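Long-range contact in manganese-containing pseudocatalase (Thermus thermophilus, PDB 2V8T), which probably breaks hydrogen peroxide down to water and oxygen, as a catalase carrying two manganese ions in each subunit: residues R184-L196 against G245-T257. Residues are numbered along the deposited sequence; the frame is centred on the assembly and turned at random.
Sequences RGGVHAAAYGKAL and GLIWKGASPEDGT. With MN (manganese (II) ion), chain D.
A helix-to-loop contact, with Trp-248 and Lys-194 as its main carriers, lays residues 245-257 along the outer side of helix 172-200, a helix of the ferritin-like bundle. The loop links strands 232-235 and 260-263. Trp-248 has CG anti to its backbone N (chi1 -171°), which carries the six-membered ring in against Val-187, Ala-190 and Ala-191, with an edge turned to Ala-190. Val-187 CG1 sits over one face of that ring in a CH-pi contact, 4.2 Å from its centroid. Ala-190 CB meets the ring edge, 3.8 Å from Trp-248 CZ3, and also touches Pro-253. Ala-191 CB lies 3.8 Å from Trp-248 CE3. Ile-247 CG2 rests on the backbone between Ala-191 and Ala-195.

Lys-194 runs extended past Trp-248, then bends at chi4 (-71°). Its NZ donates to Lys-249 O at 2.8 Å and to Ala-251 O at 2.9 Å. With an alanine in place of Lys-194, these two carbonyls would probably lose the donor that joins them, leaving this part of the loop less firmly held to the helix.

His-188 points away from the loop and binds manganese through ND1, with Glu-70 and Glu-155 on the same ion. The chemistry thus divides by helix side: metal binding inward, apolar packing and an ammonium grip on the loop outward.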
ATOM      1  N   ARG A 184       5.918  30.666  -7.262  1.00  6.98           N
ATOM      2  CA  ARG A 184       5.146  30.014  -8.323  1.00  6.80           C
ATOM      3  C   ARG A 184       3.836  29.445  -7.796  1.00  7.14           C
ATOM      4  O   ARG A 184       2.796  29.527  -8.459  1.00  7.64           O
ATOM      5  CB  ARG A 184       5.967  28.920  -8.998  1.00  7.13           C
ATOM      6  CG  ARG A 184       7.280  29.409  -9.627  1.00  7.62           C
ATOM      7  CD  ARG A 184       7.120  30.640 -10.493  1.00  7.68           C
ATOM      8  NE  ARG A 184       6.149  30.387 -11.555  1.00  7.64           N
ATOM      9  CZ  ARG A 184       5.440  31.324 -12.164  1.00  7.33           C
ATOM     10  NH1 ARG A 184       5.597  32.611 -11.889  1.00  8.20           N
ATOM     11  NH2 ARG A 184       4.548  30.950 -13.081  1.00  7.88           N
ATOM     12  N   GLY A 185       3.863  28.881  -6.570  1.00  7.84           N
ATOM     13  CA  GLY A 185       2.624  28.339  -6.005  1.00  8.09           C
ATOM     14  C   GLY A 185       1.654  29.418  -5.669  1.00  7.94           C
ATOM     15  O   GLY A 185       0.432  29.222  -5.715  1.00  9.30           O
ATOM     16  N   GLY A 186       2.146  30.618  -5.326  1.00  8.14           N
ATOM     17  CA  GLY A 186       1.271  31.752  -5.163  1.00  8.17           C
ATOM     18  C   GLY A 186       0.574  32.112  -6.446  1.00  7.52           C
ATOM     19  O   GLY A 186      -0.637  32.444  -6.450  1.00  8.01           O
ATOM     20  N   VAL A 187       1.286  32.075  -7.572  1.00  7.25           N
ATOM     21  CA  VAL A 187       0.681  32.326  -8.873  1.00  7.11           C
ATOM     22  C   VAL A 187      -0.399  31.283  -9.156  1.00  6.82           C
ATOM     23  O   VAL A 187      -1.502  31.619  -9.574  1.00  7.39           O
ATOM     24  CB  VAL A 187       1.755  32.319  -9.983  1.00  7.63           C
ATOM     25  CG1 VAL A 187       1.123  32.302 -11.365  1.00  8.03           C
ATOM     26  CG2 VAL A 187       2.658  33.555  -9.795  1.00  9.09           C
ATOM     27  N   HIS A 188      -0.077  29.988  -8.927  1.00  6.74           N
ATOM     28  CA  HIS A 188      -1.067  28.967  -9.258  1.00  6.80           C
ATOM     29  C   HIS A 188      -2.308  29.083  -8.381  1.00  6.68           C
ATOM     30  O   HIS A 188      -3.428  28.936  -8.876  1.00  6.98           O
ATOM     31  CB  HIS A 188      -0.432  27.576  -9.114  1.00  6.90           C
ATOM     32  CG  HIS A 188       0.683  27.346 -10.065  1.00  6.52           C
ATOM     33  ND1 HIS A 188       1.526  26.275  -9.897  1.00  7.06           N
ATOM     34  CD2 HIS A 188       1.096  28.074 -11.148  1.00  7.19           C
ATOM     35  CE1 HIS A 188       2.411  26.356 -10.889  1.00  7.69           C
ATOM     36  NE2 HIS A 188       2.190  27.424 -11.651  1.00  7.42           N
ATOM     37  N   ALA A 189      -2.138  29.300  -7.068  1.00  6.77           N
ATOM     38  CA  ALA A 189      -3.297  29.484  -6.200  1.00  7.24           C
ATOM     39  C   ALA A 189      -4.120  30.678  -6.634  1.00  6.77           C
ATOM     40  O   ALA A 189      -5.353  30.649  -6.666  1.00  7.51           O
ATOM     41  CB  ALA A 189      -2.875  29.634  -4.744  1.00  8.03           C
ATOM     42  N   ALA A 190      -3.435  31.779  -6.975  1.00  7.01           N
ATOM     43  CA  ALA A 190      -4.153  32.970  -7.454  1.00  7.44           C
ATOM     44  C   ALA A 190      -4.912  32.664  -8.741  1.00  7.21           C
ATOM     45  O   ALA A 190      -6.033  33.157  -8.930  1.00  7.90           O
ATOM     46  CB  ALA A 190      -3.146  34.121  -7.672  1.00  8.47           C
ATOM     47  N   ALA A 191      -4.302  31.899  -9.654  1.00  7.03           N
ATOM     48  CA  ALA A 191      -4.916  31.615 -10.927  1.00  7.68           C
ATOM     49  C   ALA A 191      -6.165  30.742 -10.737  1.00  7.25           C
ATOM     50  O   ALA A 191      -7.217  31.001 -11.321  1.00  7.52           O
ATOM     51  CB  ALA A 191      -3.922  30.936 -11.875  1.00  8.18           C
ATOM     52  N   TYR A 192      -6.046  29.686  -9.923  1.00  7.39           N
ATOM     53  CA  TYR A 192      -7.220  28.868  -9.646  1.00  7.31           C
ATOM     54  C   TYR A 192      -8.285  29.644  -8.877  1.00  7.22           C
ATOM     55  O   TYR A 192      -9.488  29.459  -9.103  1.00  7.75           O
ATOM     56  CB  TYR A 192      -6.824  27.579  -8.913  1.00  7.22           C
ATOM     57  CG  TYR A 192      -5.982  26.645  -9.767  1.00  7.38           C
ATOM     58  CD1 TYR A 192      -6.302  26.374 -11.089  1.00  8.71           C
ATOM     59  CD2 TYR A 192      -4.844  26.030  -9.249  1.00  7.80           C
ATOM     60  CE1 TYR A 192      -5.546  25.487 -11.847  1.00  9.39           C
ATOM     61  CE2 TYR A 192      -4.079  25.156 -10.008  1.00  8.18           C
ATOM     62  CZ  TYR A 192      -4.438  24.874 -11.313  1.00  8.44           C
ATOM     63  OH  TYR A 192      -3.724  24.034 -12.124  1.00 10.09           O
ATOM     64  N   GLY A 193      -7.845  30.552  -7.999  1.00  7.35           N
ATOM     65  CA  GLY A 193      -8.798  31.388  -7.306  1.00  7.54           C
ATOM     66  C   GLY A 193      -9.553  32.326  -8.266  1.00  7.52           C
ATOM     67  O   GLY A 193     -10.774  32.491  -8.149  1.00  8.28           O
ATOM     68  N   LYS A 194      -8.820  32.929  -9.205  1.00  7.60           N
ATOM     69  CA  LYS A 194      -9.464  33.758 -10.243  1.00  7.72           C
ATOM     70  C   LYS A 194     -10.398  32.938 -11.106  1.00  7.62           C
ATOM     71  O   LYS A 194     -11.481  33.412 -11.481  1.00  8.34           O
ATOM     72  CB  LYS A 194      -8.372  34.461 -11.083  1.00  8.08           C
ATOM     73  CG  LYS A 194      -7.679  35.593 -10.345  1.00  8.16           C
ATOM     74  CD  LYS A 194      -6.490  36.148 -11.146  1.00  8.97           C
ATOM     75  CE  LYS A 194      -5.696  37.210 -10.416  1.00  9.67           C
ATOM     76  NZ  LYS A 194      -6.474  38.489 -10.325  1.00 10.45           N
ATOM     77  N   ALA A 195     -10.016  31.705 -11.442  1.00  7.51           N
ATOM     78  CA  ALA A 195     -10.893  30.861 -12.220  1.00  7.84           C
ATOM     79  C   ALA A 195     -12.202  30.579 -11.442  1.00  7.67           C
ATOM     80  O   ALA A 195     -13.296  30.665 -11.998  1.00  8.24           O
ATOM     81  CB  ALA A 195     -10.189  29.546 -12.554  1.00  8.32           C
ATOM     82  N   LEU A 196     -12.076  30.269 -10.145  1.00  7.66           N
ATOM     83  CA  LEU A 196     -13.277  30.042  -9.321  1.00  8.22           C
ATOM     84  C   LEU A 196     -14.101  31.311  -9.206  1.00  8.37           C
ATOM     85  O   LEU A 196     -15.351  31.227  -9.241  1.00  9.35           O
ATOM     86  CB  LEU A 196     -12.873  29.537  -7.937  1.00  8.06           C
ATOM     87  CG  LEU A 196     -12.435  28.078  -7.903  1.00  8.65           C
ATOM     88  CD1 LEU A 196     -11.643  27.771  -6.642  1.00  9.88           C
ATOM     89  CD2 LEU A 196     -13.626  27.157  -8.079  1.00 10.01           C
ATOM     90  N   GLY A 245      -4.777  34.842 -20.575  1.00  9.14           N
ATOM     91  CA  GLY A 245      -5.056  36.189 -20.044  1.00  9.87           C
ATOM     92  C   GLY A 245      -6.510  36.467 -19.847  1.00  9.61           C
ATOM     93  O   GLY A 245      -6.834  37.493 -19.258  1.00 11.26           O
ATOM     94  N   LEU A 246      -7.410  35.599 -20.272  1.00  9.35           N
ATOM     95  CA  LEU A 246      -8.823  35.795 -19.987  1.00  9.89           C
ATOM     96  C   LEU A 246      -9.150  35.578 -18.506  1.00  9.76           C
ATOM     97  O   LEU A 246     -10.131  36.111 -17.990  1.00 12.49           O
ATOM     98  CB  LEU A 246      -9.693  34.905 -20.864  1.00 10.62           C
ATOM     99  CG  LEU A 246      -9.553  35.179 -22.368  1.00 12.56           C
ATOM    100  CD1 LEU A 246     -10.478  34.213 -23.134  1.00 16.34           C
ATOM    101  CD2 LEU A 246      -9.783  36.664 -22.712  1.00 16.63           C
ATOM    102  N   ILE A 247      -8.337  34.722 -17.848  1.00  9.24           N
ATOM    103  CA  ILE A 247      -8.449  34.457 -16.415  1.00  9.34           C
ATOM    104  C   ILE A 247      -7.309  35.121 -15.672  1.00  8.71           C
ATOM    105  O   ILE A 247      -7.498  35.687 -14.586  1.00  9.20           O
ATOM    106  CB  ILE A 247      -8.502  32.935 -16.132  1.00  9.81           C
ATOM    107  CG1 ILE A 247      -9.727  32.296 -16.763  1.00 12.21           C
ATOM    108  CG2 ILE A 247      -8.420  32.670 -14.626  1.00 11.40           C
ATOM    109  CD1 ILE A 247      -9.654  30.760 -16.810  1.00 14.19           C
ATOM    110  N   TRP A 248      -6.074  34.976 -16.191  1.00  8.73           N
ATOM    111  CA  TRP A 248      -4.892  35.539 -15.558  1.00  8.41           C
ATOM    112  C   TRP A 248      -4.752  37.021 -15.929  1.00  8.81           C
ATOM    113  O   TRP A 248      -4.090  37.380 -16.913  1.00  9.53           O
ATOM    114  CB  TRP A 248      -3.628  34.747 -15.905  1.00  8.43           C
ATOM    115  CG  TRP A 248      -2.446  35.165 -15.113  1.00  8.31           C
ATOM    116  CD1 TRP A 248      -1.330  35.809 -15.576  1.00  8.54           C
ATOM    117  CD2 TRP A 248      -2.284  35.029 -13.718  1.00  8.19           C
ATOM    118  NE1 TRP A 248      -0.461  36.044 -14.547  1.00  8.12           N
ATOM    119  CE2 TRP A 248      -1.020  35.583 -13.378  1.00  7.96           C
ATOM    120  CE3 TRP A 248      -3.094  34.515 -12.671  1.00  8.57           C
ATOM    121  CZ2 TRP A 248      -0.571  35.661 -12.077  1.00  8.31           C
ATOM    122  CZ3 TRP A 248      -2.643  34.629 -11.365  1.00  9.03           C
ATOM    123  CH2 TRP A 248      -1.384  35.186 -11.064  1.00  8.89           C
ATOM    124  N   LYS A 249      -5.471  37.828 -15.175  1.00  9.18           N
ATOM    125  CA  LYS A 249      -5.582  39.265 -15.357  1.00  9.81           C
ATOM    126  C   LYS A 249      -5.970  39.856 -14.030  1.00  9.83           C
ATOM    127  O   LYS A 249      -6.368  39.140 -13.096  1.00 10.72           O
ATOM    128  CB  LYS A 249      -6.609  39.620 -16.449  1.00 10.99           C
ATOM    129  CG  LYS A 249      -8.016  39.263 -16.095  1.00 12.06           C
ATOM    130  CD  LYS A 249      -9.022  39.653 -17.140  1.00 16.02           C
ATOM    131  CE  LYS A 249     -10.485  39.485 -16.670  1.00 20.32           C
ATOM    132  NZ  LYS A 249     -10.956  38.081 -16.143  0.70 25.52           N
ATOM    133  N   GLY A 250      -5.919  41.177 -13.920  1.00 10.77           N
ATOM    134  CA  GLY A 250      -6.257  41.826 -12.683  1.00 10.72           C
ATOM    135  C   GLY A 250      -5.175  41.731 -11.653  1.00 10.41           C
ATOM    136  O   GLY A 250      -4.006  41.512 -11.913  1.00 11.66           O
ATOM    137  N   ALA A 251      -5.580  41.911 -10.404  1.00 10.39           N
ATOM    138  CA  ALA A 251      -4.633  42.172  -9.332  1.00 11.10           C
ATOM    139  C   ALA A 251      -3.981  40.914  -8.829  1.00  9.95           C
ATOM    140  O   ALA A 251      -4.608  39.865  -8.642  1.00 10.80           O
ATOM    141  CB  ALA A 251      -5.366  42.843  -8.149  1.00 13.69           C
ATOM    142  N   SER A 252      -2.702  41.037  -8.494  1.00  9.93           N
ATOM    143  CA  SER A 252      -1.978  39.999  -7.764  1.00  9.43           C
ATOM    144  C   SER A 252      -2.424  40.010  -6.308  1.00 10.40           C
ATOM    145  O   SER A 252      -2.432  41.097  -5.684  1.00 11.69           O
ATOM    146  CB  SER A 252      -0.498  40.327  -7.779  1.00 10.50           C
ATOM    147  OG  SER A 252       0.227  39.472  -6.884  1.00 11.00           O
ATOM    148  N   PRO A 253      -2.665  38.863  -5.683  1.00  9.93           N
ATOM    149  CA  PRO A 253      -2.894  38.855  -4.218  1.00 11.66           C
ATOM    150  C   PRO A 253      -1.694  39.359  -3.423  1.00 12.42           C
ATOM    151  O   PRO A 253      -1.868  39.825  -2.288  1.00 16.13           O
ATOM    152  CB  PRO A 253      -3.211  37.373  -3.936  1.00 12.60           C
ATOM    153  CG  PRO A 253      -3.707  36.853  -5.244  1.00 13.06           C
ATOM    154  CD  PRO A 253      -2.890  37.526  -6.285  1.00 10.21           C
ATOM    155  N   GLU A 254      -0.482  39.275  -3.946  1.00 11.84           N
ATOM    156  CA  GLU A 254       0.686  39.635  -3.158  1.00 12.79           C
ATOM    157  C   GLU A 254       0.773  41.143  -2.927  1.00 12.56           C
ATOM    158  O   GLU A 254       1.118  41.580  -1.845  1.00 15.27           O
ATOM    159  CB  GLU A 254       2.000  39.245  -3.876  0.80 13.68           C
ATOM    160  CG  GLU A 254       2.218  37.818  -4.275  0.80 13.68           C
ATOM    161  CD  GLU A 254       2.134  36.877  -3.185  0.80 16.78           C
ATOM    162  OE1 GLU A 254       2.603  37.151  -2.054  0.80 15.52           O
ATOM    163  OE2 GLU A 254       1.624  35.760  -3.496  0.80 26.17           O
ATOM    164  N   ASP A 255       0.493  41.924  -3.940  1.00 12.74           N
ATOM    165  CA  ASP A 255       0.779  43.357  -3.890  1.00 12.71           C
ATOM    166  C   ASP A 255      -0.195  44.210  -4.643  1.00 12.17           C
ATOM    167  O   ASP A 255       0.011  45.419  -4.741  1.00 13.37           O
ATOM    168  CB  ASP A 255       2.208  43.660  -4.372  1.00 13.24           C
ATOM    169  CG  ASP A 255       2.434  43.321  -5.810  1.00 12.47           C
ATOM    170  OD1 ASP A 255       1.480  42.928  -6.520  1.00 12.25           O
ATOM    171  OD2 ASP A 255       3.620  43.485  -6.267  1.00 14.71           O
ATOM    172  N   GLY A 256      -1.272  43.657  -5.205  1.00 11.69           N
ATOM    173  CA  GLY A 256      -2.267  44.432  -5.902  1.00 12.13           C
ATOM    174  C   GLY A 256      -1.917  44.868  -7.305  1.00 12.35           C
ATOM    175  O   GLY A 256      -2.750  45.492  -7.960  1.00 14.64           O
ATOM    176  N   THR A 257      -0.730  44.524  -7.788  1.00 11.40           N
ATOM    177  CA  THR A 257      -0.284  44.946  -9.112  1.00 11.87           C
ATOM    178  C   THR A 257      -0.883  44.040 -10.197  1.00 10.76           C
ATOM    179  O   THR A 257      -1.334  42.937  -9.946  1.00 11.31           O
ATOM    180  CB  THR A 257       1.247  44.986  -9.204  1.00 13.61           C
ATOM    181  OG1 THR A 257       1.765  43.678  -9.071  1.00 12.52           O
ATOM    182  CG2 THR A 257       1.853  45.954  -8.158  1.00 14.94           C
TER
HETATM  183 MN    MN D1304       1.749  24.648  -8.386  1.00  7.11          MN
HETATM  184  O   HOH W   1      -1.370  34.331  -4.535  0.80 13.06           O
HETATM  185  O   HOH W   2       2.924  22.938  -7.715  0.25  7.17           O